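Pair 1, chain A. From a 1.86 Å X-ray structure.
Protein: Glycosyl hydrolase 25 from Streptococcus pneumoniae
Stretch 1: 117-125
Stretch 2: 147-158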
# COMPACT_ATOMS: atom_id res chain seq x y z
N PRO A 117 -5.98 10.75 -4.21
CA PRO A 117 -5.19 10.62 -3.01
C PRO A 117 -4.28 9.38 -3.08
O PRO A 117 -4.68 8.33 -3.62
CB PRO A 117 -6.24 10.53 -1.91
CG PRO A 117 -7.41 9.89 -2.58
CD PRO A 117 -7.39 10.36 -4.00
N VAL A 118 -3.07 9.52 -2.55
CA VAL A 118 -2.04 8.52 -2.73
C VAL A 118 -1.41 8.23 -1.38
O VAL A 118 -1.01 9.14 -0.65
CB VAL A 118 -0.93 9.03 -3.69
CG1 VAL A 118 0.17 7.99 -3.86
CG2 VAL A 118 -1.53 9.40 -5.04
N ALA A 119 -1.34 6.94 -1.05
CA ALA A 119 -0.63 6.46 0.11
C ALA A 119 0.59 5.72 -0.40
O ALA A 119 0.76 5.56 -1.61
CB ALA A 119 -1.55 5.52 0.90
N VAL A 120 1.44 5.25 0.52
CA VAL A 120 2.66 4.58 0.10
C VAL A 120 2.85 3.26 0.85
O VAL A 120 2.27 3.08 1.92
CB VAL A 120 3.92 5.48 0.29
CG1 VAL A 120 3.94 6.63 -0.74
CG2 VAL A 120 4.07 5.97 1.73
N TYR A 121 3.68 2.37 0.31
CA TYR A 121 4.03 1.14 1.03
C TYR A 121 5.50 0.73 0.88
O TYR A 121 6.17 1.12 -0.07
CB TYR A 121 3.08 -0.04 0.67
CG TYR A 121 3.34 -0.81 -0.64
CD1 TYR A 121 4.15 -1.95 -0.65
CD2 TYR A 121 2.68 -0.45 -1.83
CE1 TYR A 121 4.36 -2.67 -1.82
CE2 TYR A 121 2.86 -1.18 -3.00
CZ TYR A 121 3.71 -2.28 -2.99
OH TYR A 121 3.86 -2.99 -4.13
N ALA A 122 5.96 -0.08 1.81
CA ALA A 122 7.31 -0.66 1.76
C ALA A 122 7.23 -2.14 2.00
O ALA A 122 6.53 -2.58 2.91
CB ALA A 122 8.20 -0.01 2.83
N TYR A 123 7.96 -2.93 1.20
CA TYR A 123 8.06 -4.37 1.39
C TYR A 123 9.06 -4.59 2.52
O TYR A 123 10.23 -4.23 2.39
CB TYR A 123 8.53 -5.02 0.08
CG TYR A 123 8.63 -6.53 0.06
CD1 TYR A 123 7.48 -7.29 -0.20
CD2 TYR A 123 9.85 -7.19 0.18
CE1 TYR A 123 7.54 -8.67 -0.28
CE2 TYR A 123 9.91 -8.59 0.13
CZ TYR A 123 8.74 -9.31 -0.10
OH TYR A 123 8.72 -10.69 -0.19
N VAL A 124 8.58 -5.13 3.64
CA VAL A 124 9.36 -5.23 4.88
C VAL A 124 10.18 -6.51 4.82
O VAL A 124 9.63 -7.60 4.76
CB VAL A 124 8.44 -5.22 6.13
CG1 VAL A 124 9.22 -5.46 7.41
CG2 VAL A 124 7.69 -3.89 6.23
N ALA A 125 11.50 -6.38 4.80
CA ALA A 125 12.34 -7.56 4.60
C ALA A 125 13.70 -7.49 5.32
O ALA A 125 14.60 -8.25 5.00
CB ALA A 125 12.53 -7.83 3.12
N SER A 147 3.81 13.97 1.17
CA SER A 147 2.67 14.02 2.10
C SER A 147 1.68 12.90 1.82
O SER A 147 0.49 13.16 1.58
CB SER A 147 1.94 15.38 2.02
OG SER A 147 2.80 16.42 2.41
N PRO A 148 2.17 11.64 1.83
CA PRO A 148 1.25 10.54 1.52
C PRO A 148 0.13 10.42 2.57
O PRO A 148 0.32 10.80 3.73
CB PRO A 148 2.16 9.31 1.52
CG PRO A 148 3.29 9.67 2.42
CD PRO A 148 3.50 11.14 2.22
N SER A 149 -1.02 9.91 2.14
CA SER A 149 -2.18 9.80 3.02
C SER A 149 -2.03 8.71 4.10
O SER A 149 -2.77 8.72 5.08
CB SER A 149 -3.44 9.54 2.20
OG SER A 149 -3.45 8.20 1.71
N TYR A 150 -1.10 7.78 3.90
CA TYR A 150 -0.91 6.66 4.80
C TYR A 150 0.43 6.00 4.48
O TYR A 150 0.89 6.05 3.34
CB TYR A 150 -2.04 5.63 4.62
CG TYR A 150 -2.74 5.23 5.90
CD1 TYR A 150 -3.90 5.89 6.31
CD2 TYR A 150 -2.25 4.19 6.70
CE1 TYR A 150 -4.56 5.53 7.48
CE2 TYR A 150 -2.90 3.82 7.87
CZ TYR A 150 -4.06 4.49 8.25
OH TYR A 150 -4.71 4.15 9.42
N TYR A 151 1.04 5.37 5.47
CA TYR A 151 2.23 4.57 5.24
C TYR A 151 1.89 3.12 5.55
O TYR A 151 1.36 2.84 6.62
CB TYR A 151 3.33 5.01 6.18
CG TYR A 151 3.85 6.40 5.93
CD1 TYR A 151 3.21 7.53 6.47
CD2 TYR A 151 5.01 6.58 5.19
CE1 TYR A 151 3.72 8.81 6.23
CE2 TYR A 151 5.53 7.85 4.96
CZ TYR A 151 4.88 8.96 5.48
OH TYR A 151 5.44 10.21 5.22
N TRP A 152 2.18 2.21 4.63
CA TRP A 152 1.85 0.79 4.81
C TRP A 152 3.07 -0.10 4.84
O TRP A 152 3.99 0.05 4.01
CB TRP A 152 0.94 0.33 3.67
CG TRP A 152 -0.45 0.93 3.69
CD1 TRP A 152 -0.91 2.04 3.00
CD2 TRP A 152 -1.60 0.46 4.46
NE1 TRP A 152 -2.23 2.27 3.26
CE2 TRP A 152 -2.71 1.36 4.14
CE3 TRP A 152 -1.82 -0.60 5.35
CZ2 TRP A 152 -3.98 1.20 4.69
CZ3 TRP A 152 -3.10 -0.74 5.92
CH2 TRP A 152 -4.16 0.13 5.58
N LEU A 153 3.07 -1.06 5.77
CA LEU A 153 4.11 -2.08 5.85
C LEU A 153 3.58 -3.33 5.17
O LEU A 153 2.61 -3.93 5.65
CB LEU A 153 4.41 -2.41 7.33
CG LEU A 153 5.44 -1.49 8.02
CD1 LEU A 153 4.93 -0.06 8.14
CD2 LEU A 153 5.84 -2.09 9.37
N ASP A 154 4.19 -3.69 4.05
CA ASP A 154 3.81 -4.90 3.31
C ASP A 154 4.64 -6.06 3.87
O ASP A 154 5.84 -6.15 3.63
CB ASP A 154 4.04 -4.68 1.80
CG ASP A 154 4.02 -5.98 0.99
OD1 ASP A 154 3.72 -7.06 1.54
OD2 ASP A 154 4.37 -5.94 -0.19
N VAL A 155 3.99 -6.92 4.66
CA VAL A 155 4.67 -8.00 5.35
C VAL A 155 4.29 -9.33 4.70
O VAL A 155 3.11 -9.71 4.73
CB VAL A 155 4.28 -8.02 6.85
CG1 VAL A 155 4.97 -9.18 7.57
CG2 VAL A 155 4.65 -6.69 7.49
N GLU A 156 5.23 -10.04 4.11
CA GLU A 156 4.83 -11.33 3.54
C GLU A 156 5.83 -12.47 3.53
O GLU A 156 5.47 -13.59 3.18
CB GLU A 156 4.22 -11.17 2.16
CG GLU A 156 5.09 -10.46 1.16
CD GLU A 156 4.27 -10.08 -0.09
OE1 GLU A 156 4.29 -10.87 -1.03
OE2 GLU A 156 3.60 -9.01 -0.13
N ASP A 157 7.06 -12.22 3.91
CA ASP A 157 7.87 -13.37 4.26
C ASP A 157 8.76 -13.18 5.45
O ASP A 157 9.08 -12.04 5.85
CB ASP A 157 8.59 -13.97 3.06
CG ASP A 157 9.12 -12.93 2.15
OD1 ASP A 157 8.91 -13.08 0.93
OD2 ASP A 157 9.69 -11.95 2.69
N LYS A 158 9.12 -14.31 6.05
CA LYS A 158 9.84 -14.31 7.30
C LYS A 158 11.30 -14.03 7.02
O LYS A 158 12.00 -14.88 6.46
CB LYS A 158 9.68 -15.65 8.02
CG LYS A 158 10.22 -15.61 9.44
CD LYS A 158 10.47 -16.99 10.00
CE LYS A 158 11.93 -17.39 9.86
NZ LYS A 158 12.18 -18.70 10.54
O HOH W 1 7.07 -11.85 -1.63
O HOH W 2 7.81 -9.54 4.93

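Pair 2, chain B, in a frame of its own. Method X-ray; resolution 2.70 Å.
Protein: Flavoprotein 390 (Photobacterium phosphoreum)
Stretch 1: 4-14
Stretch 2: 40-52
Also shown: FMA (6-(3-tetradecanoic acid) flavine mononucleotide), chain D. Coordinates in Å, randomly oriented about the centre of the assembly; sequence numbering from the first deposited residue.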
# COMPACT_ATOMS: atom_id res chain seq x y z
N TRP B 4 -2.38 16.88 -12.28
CA TRP B 4 -2.33 16.45 -10.89
C TRP B 4 -3.30 15.29 -10.62
O TRP B 4 -4.52 15.50 -10.73
CB TRP B 4 -2.70 17.60 -9.96
CG TRP B 4 -1.86 18.81 -10.09
CD1 TRP B 4 -0.84 19.08 -10.96
CD2 TRP B 4 -2.02 19.99 -9.28
NE1 TRP B 4 -0.36 20.35 -10.74
CE2 TRP B 4 -1.05 20.93 -9.72
CE3 TRP B 4 -2.88 20.31 -8.23
CZ2 TRP B 4 -0.93 22.17 -9.13
CZ3 TRP B 4 -2.75 21.56 -7.66
CH2 TRP B 4 -1.80 22.47 -8.10
N ASN B 5 -2.71 14.17 -10.26
CA ASN B 5 -3.53 12.97 -9.93
C ASN B 5 -3.86 13.21 -8.45
O ASN B 5 -3.11 13.96 -7.79
CB ASN B 5 -2.78 11.72 -10.35
CG ASN B 5 -3.60 10.46 -10.53
OD1 ASN B 5 -3.37 9.45 -9.82
ND2 ASN B 5 -4.56 10.43 -11.46
N TYR B 6 -4.95 12.64 -7.98
CA TYR B 6 -5.41 12.76 -6.59
C TYR B 6 -5.74 11.39 -6.02
O TYR B 6 -6.37 10.56 -6.68
CB TYR B 6 -6.65 13.66 -6.50
CG TYR B 6 -6.39 15.07 -6.94
CD1 TYR B 6 -5.76 15.98 -6.08
CD2 TYR B 6 -6.79 15.51 -8.19
CE1 TYR B 6 -5.52 17.29 -6.47
CE2 TYR B 6 -6.54 16.82 -8.60
CZ TYR B 6 -5.91 17.71 -7.74
OH TYR B 6 -5.70 18.98 -8.17
N GLY B 7 -5.31 11.21 -4.78
CA GLY B 7 -5.53 9.95 -4.04
C GLY B 7 -6.10 10.31 -2.67
O GLY B 7 -6.24 11.51 -2.40
N VAL B 8 -6.42 9.32 -1.87
CA VAL B 8 -6.99 9.52 -0.52
C VAL B 8 -6.17 8.66 0.44
O VAL B 8 -5.61 7.64 -0.01
CB VAL B 8 -8.48 9.16 -0.54
CG1 VAL B 8 -9.05 8.90 0.85
CG2 VAL B 8 -9.33 10.17 -1.28
N PHE B 9 -6.13 9.04 1.70
CA PHE B 9 -5.40 8.26 2.71
C PHE B 9 -6.19 8.33 4.03
O PHE B 9 -7.00 9.24 4.20
CB PHE B 9 -3.98 8.72 2.89
CG PHE B 9 -3.75 9.89 3.80
CD1 PHE B 9 -3.54 9.70 5.16
CD2 PHE B 9 -3.75 11.18 3.27
CE1 PHE B 9 -3.32 10.79 5.99
CE2 PHE B 9 -3.54 12.30 4.09
CZ PHE B 9 -3.33 12.07 5.45
N PHE B 10 -5.86 7.40 4.89
CA PHE B 10 -6.46 7.23 6.21
C PHE B 10 -5.36 6.90 7.24
O PHE B 10 -4.45 6.13 6.88
CB PHE B 10 -7.44 6.06 6.24
CG PHE B 10 -8.45 5.92 5.16
CD1 PHE B 10 -8.17 5.23 4.00
CD2 PHE B 10 -9.73 6.45 5.33
CE1 PHE B 10 -9.13 5.09 3.01
CE2 PHE B 10 -10.72 6.34 4.35
CZ PHE B 10 -10.40 5.64 3.18
N VAL B 11 -5.48 7.41 8.46
CA VAL B 11 -4.42 7.00 9.42
C VAL B 11 -4.94 5.63 9.86
O VAL B 11 -5.99 5.20 9.34
CB VAL B 11 -4.15 8.04 10.47
CG1 VAL B 11 -3.74 9.39 9.87
CG2 VAL B 11 -5.34 8.20 11.40
N ASN B 12 -4.27 4.96 10.73
CA ASN B 12 -4.70 3.62 11.21
C ASN B 12 -4.45 3.73 12.71
O ASN B 12 -3.32 3.56 13.20
CB ASN B 12 -3.99 2.52 10.49
CG ASN B 12 -4.21 1.11 10.99
OD1 ASN B 12 -5.21 0.79 11.66
ND2 ASN B 12 -3.26 0.23 10.66
N PHE B 13 -5.57 4.05 13.35
CA PHE B 13 -5.49 4.21 14.82
C PHE B 13 -6.81 3.94 15.52
O PHE B 13 -7.89 3.97 14.90
CB PHE B 13 -4.98 5.64 15.03
CG PHE B 13 -4.02 5.67 16.17
CD1 PHE B 13 -4.50 5.50 17.47
CD2 PHE B 13 -2.66 5.87 15.93
CE1 PHE B 13 -3.62 5.51 18.55
CE2 PHE B 13 -1.77 5.89 17.00
CZ PHE B 13 -2.26 5.70 18.30
N TYR B 14 -6.69 3.68 16.82
CA TYR B 14 -7.88 3.39 17.65
C TYR B 14 -8.40 4.68 18.28
O TYR B 14 -7.71 5.48 18.90
CB TYR B 14 -7.63 2.23 18.61
CG TYR B 14 -7.32 0.90 17.95
CD1 TYR B 14 -8.03 0.48 16.81
CD2 TYR B 14 -6.35 0.06 18.47
CE1 TYR B 14 -7.75 -0.75 16.21
CE2 TYR B 14 -6.06 -1.16 17.89
CZ TYR B 14 -6.76 -1.57 16.76
OH TYR B 14 -6.44 -2.78 16.20
N SER B 40 -14.39 9.87 -9.01
CA SER B 40 -13.52 9.37 -10.08
C SER B 40 -12.07 9.54 -9.61
O SER B 40 -11.41 8.65 -9.08
CB SER B 40 -13.70 10.13 -11.38
OG SER B 40 -14.83 9.72 -12.11
N ILE B 41 -11.63 10.75 -9.80
CA ILE B 41 -10.31 11.27 -9.49
C ILE B 41 -9.67 10.68 -8.26
O ILE B 41 -8.40 10.73 -8.29
CB ILE B 41 -10.36 12.84 -9.58
CG1 ILE B 41 -10.97 13.47 -8.33
CG2 ILE B 41 -11.14 13.25 -10.88
CD1 ILE B 41 -10.70 14.99 -8.17
N TYR B 42 -10.37 10.14 -7.28
CA TYR B 42 -9.60 9.53 -6.14
C TYR B 42 -9.18 8.16 -6.66
O TYR B 42 -9.99 7.20 -6.66
CB TYR B 42 -10.35 9.53 -4.81
CG TYR B 42 -10.92 10.90 -4.47
CD1 TYR B 42 -10.11 11.94 -4.05
CD2 TYR B 42 -12.28 11.15 -4.61
CE1 TYR B 42 -10.60 13.21 -3.78
CE2 TYR B 42 -12.78 12.41 -4.35
CZ TYR B 42 -11.96 13.43 -3.94
OH TYR B 42 -12.54 14.64 -3.69
N ASP B 43 -7.94 8.06 -7.16
CA ASP B 43 -7.51 6.77 -7.72
C ASP B 43 -6.59 5.91 -6.89
O ASP B 43 -6.19 4.84 -7.43
CB ASP B 43 -7.21 6.92 -9.20
CG ASP B 43 -6.49 8.16 -9.66
OD1 ASP B 43 -5.42 8.48 -9.11
OD2 ASP B 43 -6.97 8.81 -10.61
N VAL B 44 -6.28 6.19 -5.66
CA VAL B 44 -5.43 5.36 -4.78
C VAL B 44 -5.75 5.71 -3.32
O VAL B 44 -6.08 6.88 -3.01
CB VAL B 44 -3.94 5.45 -5.10
CG1 VAL B 44 -3.58 5.35 -6.56
CG2 VAL B 44 -3.28 6.71 -4.53
N ILE B 45 -5.69 4.73 -2.44
CA ILE B 45 -5.98 4.96 -1.01
C ILE B 45 -4.73 4.48 -0.28
O ILE B 45 -4.18 3.47 -0.73
CB ILE B 45 -7.33 4.35 -0.53
CG1 ILE B 45 -7.22 2.88 -0.12
CG2 ILE B 45 -8.45 4.59 -1.59
CD1 ILE B 45 -8.37 1.90 -0.47
N ASN B 46 -4.34 5.19 0.74
CA ASN B 46 -3.14 4.91 1.54
C ASN B 46 -3.54 4.68 2.99
O ASN B 46 -4.73 4.86 3.33
CB ASN B 46 -2.26 6.14 1.28
CG ASN B 46 -0.96 6.21 2.03
OD1 ASN B 46 -0.09 5.34 1.84
ND2 ASN B 46 -0.76 7.18 2.91
N ILE B 47 -2.60 4.29 3.85
CA ILE B 47 -2.84 4.05 5.27
C ILE B 47 -1.66 4.44 6.15
O ILE B 47 -0.88 3.58 6.54
CB ILE B 47 -3.32 2.60 5.64
CG1 ILE B 47 -4.58 2.22 4.85
CG2 ILE B 47 -3.54 2.49 7.18
CD1 ILE B 47 -5.56 1.22 5.50
N ASP B 48 -1.57 5.70 6.49
CA ASP B 48 -0.52 6.28 7.35
C ASP B 48 -0.56 5.46 8.65
O ASP B 48 -1.67 5.26 9.17
CB ASP B 48 -0.71 7.77 7.55
CG ASP B 48 0.35 8.52 8.33
OD1 ASP B 48 0.65 8.20 9.50
OD2 ASP B 48 0.91 9.48 7.72
N ASP B 49 0.60 5.00 9.07
CA ASP B 49 0.69 4.21 10.31
C ASP B 49 2.16 4.24 10.76
O ASP B 49 2.57 3.47 11.61
CB ASP B 49 0.14 2.82 10.14
CG ASP B 49 1.11 1.73 9.74
OD1 ASP B 49 1.79 1.20 10.63
OD2 ASP B 49 1.14 1.43 8.53
N HIS B 50 2.83 5.17 10.15
CA HIS B 50 4.25 5.47 10.28
C HIS B 50 4.78 5.73 11.67
O HIS B 50 6.02 5.58 11.88
CB HIS B 50 4.66 6.62 9.29
CG HIS B 50 4.13 6.29 7.92
ND1 HIS B 50 2.92 6.73 7.44
CD2 HIS B 50 4.65 5.50 6.94
CE1 HIS B 50 2.75 6.25 6.21
NE2 HIS B 50 3.77 5.50 5.88
N TYR B 51 3.92 6.05 12.61
CA TYR B 51 4.30 6.32 14.00
C TYR B 51 4.96 5.13 14.68
O TYR B 51 5.37 5.23 15.85
CB TYR B 51 3.06 6.77 14.80
CG TYR B 51 1.90 5.80 14.77
CD1 TYR B 51 0.99 5.77 13.72
CD2 TYR B 51 1.73 4.89 15.81
CE1 TYR B 51 -0.05 4.85 13.72
CE2 TYR B 51 0.69 3.97 15.83
CZ TYR B 51 -0.21 3.95 14.77
OH TYR B 51 -1.24 3.05 14.81
N LEU B 52 5.03 4.03 13.97
CA LEU B 52 5.58 2.75 14.41
C LEU B 52 7.07 2.55 14.17
O LEU B 52 7.62 3.00 13.16
CB LEU B 52 4.75 1.67 13.68
CG LEU B 52 3.80 0.81 14.47
CD1 LEU B 52 3.04 1.60 15.52
CD2 LEU B 52 2.85 0.16 13.47
N1 FMA D . -1.43 24.14 -12.04
C2 FMA D . -1.22 22.99 -12.68
O2 FMA D . -0.31 22.67 -13.35
N3 FMA D . -2.22 21.94 -12.58
C4 FMA D . -3.35 22.11 -11.86
O4 FMA D . -4.15 21.21 -11.81
C4A FMA D . -3.55 23.36 -11.18
N5 FMA D . -4.60 23.63 -10.46
C5A FMA D . -4.85 24.78 -9.80
C6 FMA D . -6.00 24.98 -9.05
C7 FMA D . -6.16 26.19 -8.42
C7M FMA D . -7.41 26.53 -7.53
C8 FMA D . -5.17 27.24 -8.53
C8M FMA D . -5.31 28.57 -7.86
C9 FMA D . -4.05 27.00 -9.29
C9A FMA D . -3.82 25.82 -9.93
N10 FMA D . -2.71 25.52 -10.70
C10 FMA D . -2.48 24.38 -11.35
C1B FMA D . -1.61 26.57 -10.86
C2B FMA D . -0.16 25.98 -11.11
O2B FMA D . 0.60 26.66 -10.13
C3B FMA D . 0.27 26.29 -12.53
O3' FMA D . -0.83 26.53 -13.35
C4B FMA D . 1.15 25.23 -13.20
O4' FMA D . 2.37 24.99 -12.42
C5B FMA D . 1.58 25.69 -14.62
O5' FMA D . 3.13 25.70 -14.61
P FMA D . 4.11 26.86 -15.06
O1P FMA D . 3.82 26.88 -16.60
O2P FMA D . 3.68 28.08 -14.40
O3P FMA D . 5.38 26.54 -14.62
C1' FMA D . -9.09 23.35 -10.17
O1' FMA D . -9.64 24.27 -9.44
O2' FMA D . -9.75 22.85 -11.09
C2' FMA D . -7.61 23.52 -10.29
C3' FMA D . -6.96 23.87 -8.95
C4' FMA D . -6.44 22.60 -8.34
C5' FMA D . -7.29 21.84 -7.35
C6' FMA D . -6.52 21.37 -6.14
C7' FMA D . -7.12 20.13 -5.50
C8' FMA D . -7.59 20.26 -4.12
C9' FMA D . -6.66 19.93 -2.96
C11 FMA D . -7.14 20.45 -1.64
C12 FMA D . -8.57 20.45 -1.25
C13 FMA D . -8.96 20.87 0.13
C14 FMA D . -10.42 20.79 0.48
C15 FMA D . -11.35 21.30 -0.58
O HOH W 3 -6.46 12.21 -9.85

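The sharpest difference lies at the matched positions A119(A) and G7(B). In pair 1 the methyl of A119(A) lies beside the second stretch. Its CB is 3.4 Å from S149(A) OG and 3.8 Å from Y150(A) CB. In pair 2 the position is a glycine. A CB built on G7(B) would lie 2.7 Å from V44(B) CG2, which is a clash. The CA atoms fall 0.1 Å apart. In pair 1 a methyl has room beside Y150(A); in pair 2 the matched V44(B) leaves none.

The shared geometry is a pair of adjacent parallel strands. Their axes cross at -29° in pair 1 and -23° in pair 2. The closest approach is 4.6 Å and 4.3 Å between axes. Fourteen central residues superpose with an RMSD of 0.5 Å. V120(A), Y121(A) and A122(A) match V8(B), F9(B) and F10(B). Across from them, Y151(A), W152(A) and L153(A) match I45(B), N46(B) and I47(B).

Hydrogen bonds follow the same ladder. In pair 1, V120(A) N donates to Y150(A) O at 3.0 Å, and W152(A) N to V120(A) O at 2.8 Å. In pair 2, V8(B) N donates to V44(B) O at 2.7 Å, and N46(B) N to V8(B) O at 2.9 Å, though the position of V8(B) O is less certain. The next rung is A122(A) N to W152(A) O at 3.0 Å, or F10(B) N to N46(B) O at 3.2 Å. In pair 1, D154(A) N then donates to A122(A) O at 2.8 Å and V124(A) N to D154(A) O at 2.9 Å. At the matched places in pair 2, D48(B) N lies 2.9 Å from F10(B) O, and N12(B) N lies 3.0 Å from D48(B) O.

V120(A) and V8(B) have nearly coincident side chains but different rotamers, m and t. V120(A) CG2 packs on P148(A) CG at 3.8 Å and on Y151(A) CD2 at 3.6 Å. V8(B) CG2 instead meets the ring of Y42(B), at CD1, 3.4 Å away. Y42(B) matches P148(A), but their side-chain centres are 4.6 Å apart.

On the same face, A122(A) is small, while F10(B) is large. The F10(B) ring reaches back to I45(B), with F10(B) CE1 4.0 Å from I45(B) CB.

On the other face, Y121(A) and F9(B) share rotamer p. Y121(A) CB lies 3.7 Å from W152(A) CB, and F9(B) CB lies 3.5 Å from N46(B) CB. The aspartates D154(A) and D48(B) also match, both with chi1 t. D154(A) OD2 sits at the edge of the Y123(A) ring, 3.4 Å from Y123(A) CD1. The smaller V11(B) matches that tyrosine, with V11(B) CG1 4.1 Å from D48(B) CB.

Other contacts have no matched equivalent. Y123(A) OH lies 2.6 Å from D157(A) OD1. Water 1 is hydrogen-bonded to two residues: its O lies 2.5 Å from Y123(A) OH and 3.0 Å from E156(A) OE1. In pair 2, Y51(B) OH donates to N12(B) O at 2.7 Å. The ring of Y51(B) also packs obliquely on F13(B), with centroids 4.8 Å apart.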